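Local coordinates for anti-H(O) lectin 1 (Ulex europaeus, PDB 1JXN), which binds carbohydrates as a legume lectin with specificity for L-fucose, at residues L18-N23 and G47-I52. Residues are numbered along the deposited sequence; the frame is centred on the assembly and turned at random.
Sequences LSFQGN and GIARYI. Unlike the reference sequence in segment 18-23: Asn-23 (reference Asp).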
loop_
_atom_site.group_PDB
_atom_site.type_symbol
_atom_site.label_atom_id
_atom_site.label_comp_id
_atom_site.label_asym_id
_atom_site.label_seq_id
_atom_site.Cartn_x
_atom_site.Cartn_y
_atom_site.Cartn_z
ATOM N N LEU A 18 -1.713 8.599 0.016
ATOM C CA LEU A 18 -1.011 9.346 1.069
ATOM C C LEU A 18 -1.986 10.107 1.952
ATOM O O LEU A 18 -2.824 10.847 1.456
ATOM C CB LEU A 18 -0.035 10.371 0.481
ATOM C CG LEU A 18 1.285 10.020 -0.202
ATOM C CD1 LEU A 18 1.951 11.320 -0.599
ATOM C CD2 LEU A 18 2.211 9.212 0.701
ATOM N N SER A 19 -1.877 9.938 3.263
ATOM C CA SER A 19 -2.743 10.668 4.179
ATOM C C SER A 19 -1.912 11.790 4.776
ATOM O O SER A 19 -0.760 11.588 5.162
ATOM C CB SER A 19 -3.298 9.761 5.272
ATOM O OG SER A 19 -2.261 9.098 5.954
ATOM N N PHE A 20 -2.483 12.986 4.791
ATOM C CA PHE A 20 -1.798 14.156 5.297
ATOM C C PHE A 20 -2.474 14.649 6.555
ATOM O O PHE A 20 -3.677 14.482 6.723
ATOM C CB PHE A 20 -1.816 15.269 4.256
ATOM C CG PHE A 20 -1.201 14.891 2.939
ATOM C CD1 PHE A 20 -1.996 14.448 1.886
ATOM C CD2 PHE A 20 0.170 14.997 2.740
ATOM C CE1 PHE A 20 -1.433 14.119 0.658
ATOM C CE2 PHE A 20 0.741 14.668 1.509
ATOM C CZ PHE A 20 -0.060 14.231 0.470
ATOM N N GLN A 21 -1.675 15.236 7.440
ATOM C CA GLN A 21 -2.142 15.805 8.702
ATOM C C GLN A 21 -1.438 17.148 8.848
ATOM O O GLN A 21 -0.410 17.393 8.217
ATOM C CB GLN A 21 -1.835 14.877 9.878
ATOM C CG GLN A 21 -2.650 13.608 9.866
ATOM C CD GLN A 21 -2.207 12.614 10.911
ATOM O OE1 GLN A 21 -2.886 12.382 11.901
ATOM N NE2 GLN A 21 -1.053 12.016 10.690
ATOM N N GLY A 22 -2.022 18.045 9.625
ATOM C CA GLY A 22 -1.418 19.352 9.778
ATOM C C GLY A 22 -1.460 20.041 8.433
ATOM O O GLY A 22 -2.439 19.886 7.693
ATOM N N ASN A 23 -0.392 20.745 8.076
ATOM C CA ASN A 23 -0.364 21.449 6.799
ATOM C C ASN A 23 0.712 20.943 5.847
ATOM O O ASN A 23 1.582 21.704 5.412
ATOM C CB ASN A 23 -0.278 22.970 7.004
ATOM C CG ASN A 23 -1.554 23.562 7.641
ATOM O OD1 ASN A 23 -2.431 24.075 6.942
ATOM N ND2 ASN A 23 -1.646 23.504 8.963
ATOM N N GLY A 47 3.551 19.383 9.342
ATOM C CA GLY A 47 2.680 18.407 8.726
ATOM C C GLY A 47 3.250 17.012 8.620
ATOM O O GLY A 47 4.457 16.819 8.557
ATOM N N ILE A 48 2.353 16.038 8.565
ATOM C CA ILE A 48 2.720 14.640 8.456
ATOM C C ILE A 48 2.148 14.122 7.159
ATOM O O ILE A 48 1.090 14.560 6.735
ATOM C CB ILE A 48 2.103 13.821 9.581
ATOM C CG1 ILE A 48 2.548 14.357 10.939
ATOM C CG2 ILE A 48 2.480 12.376 9.436
ATOM C CD1 ILE A 48 2.022 13.556 12.103
ATOM N N ALA A 49 2.868 13.224 6.506
ATOM C CA ALA A 49 2.405 12.609 5.267
ATOM C C ALA A 49 2.884 11.166 5.303
ATOM O O ALA A 49 4.085 10.914 5.239
ATOM C CB ALA A 49 2.979 13.343 4.043
ATOM N N ARG A 50 1.958 10.221 5.420
ATOM C CA ARG A 50 2.348 8.811 5.487
ATOM C C ARG A 50 1.711 7.934 4.421
ATOM O O ARG A 50 0.676 8.296 3.870
ATOM C CB ARG A 50 2.050 8.244 6.882
ATOM C CG ARG A 50 0.699 8.640 7.427
ATOM C CD ARG A 50 0.513 8.179 8.865
ATOM N NE ARG A 50 0.535 9.274 9.833
ATOM C CZ ARG A 50 0.638 9.096 11.147
ATOM N NH1 ARG A 50 0.732 7.869 11.647
ATOM N NH2 ARG A 50 0.639 10.136 11.967
ATOM N N TYR A 51 2.346 6.804 4.105
ATOM C CA TYR A 51 1.788 5.894 3.118
ATOM C C TYR A 51 0.447 5.416 3.671
ATOM O O TYR A 51 0.322 5.078 4.859
ATOM C CB TYR A 51 2.712 4.719 2.815
ATOM C CG TYR A 51 2.238 3.906 1.635
ATOM C CD1 TYR A 51 1.848 2.577 1.784
ATOM C CD2 TYR A 51 2.129 4.486 0.367
ATOM C CE1 TYR A 51 1.348 1.845 0.699
ATOM C CE2 TYR A 51 1.634 3.770 -0.732
ATOM C CZ TYR A 51 1.239 2.454 -0.555
ATOM O OH TYR A 51 0.688 1.763 -1.613
ATOM N N ILE A 52 -0.562 5.465 2.804
ATOM C CA ILE A 52 -1.939 5.116 3.144
ATOM C C ILE A 52 -2.137 3.722 3.746
ATOM O O ILE A 52 -2.991 3.528 4.597
ATOM C CB ILE A 52 -2.860 5.325 1.920
ATOM C CG1 ILE A 52 -4.268 5.688 2.358
ATOM C CG2 ILE A 52 -2.866 4.097 1.052
ATOM C CD1 ILE A 52 -4.390 7.090 2.849
#
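Gln-21 reaches over Ile-48 toward the guanidinium of Arg-50, and the amide and guanidinium planes stand 62° apart, so the two groups do not stack. Gln-21 CB lies 4.1 Å from Ile-48 CB, and the extended chain beyond CG carries the amide alongside Ile-48. The Arg-50 chain starts between its backbone N and carbonyl carbon (chi1 44°), which brings CG to 3.3 Å from Ser-19 OG, and a bend at chi3 then swings the guanidinium toward Gln-21. NH1 of Arg-50 is hydrogen-bonded to Ser-211 OG and Ser-98 OG, which anchors that end from outside the pair. Underneath, the backbones run antiparallel, with segment axes at 168°. Ser-19 forms both backbone bonds with Arg-50, through its N and its O, and Gln-21 does the same with Ile-48. Arg-50 N meets Ser-19 O in the carbonyl plane at 3.1 Å, whereas Ile-48 N lies well above the plane of the Gln-21 carbonyl that it bonds to. This is the edge of the seven-stranded sheet of the legume lectin beta-sandwich: strand 18-22 is outermost within the chain, while the other side of strand 44-56 pairs with strand 209-219. On the face opposite Gln-21 and Arg-50, Phe-20 CD2 packs at 3.5 Å on Ala-49 CB, and Leu-32 touches both residues. Leu-18 forms a non-hydrogen-bonded pair with Tyr-51; their side chains diverge, but Leu-18 CD2 returns to 3.6 Å from Arg-50 O. At Ile-52, CD1 packs at 3.8 Å against Ser-19 CB, and Ile-52 also touches Ala-53 of the second subunit.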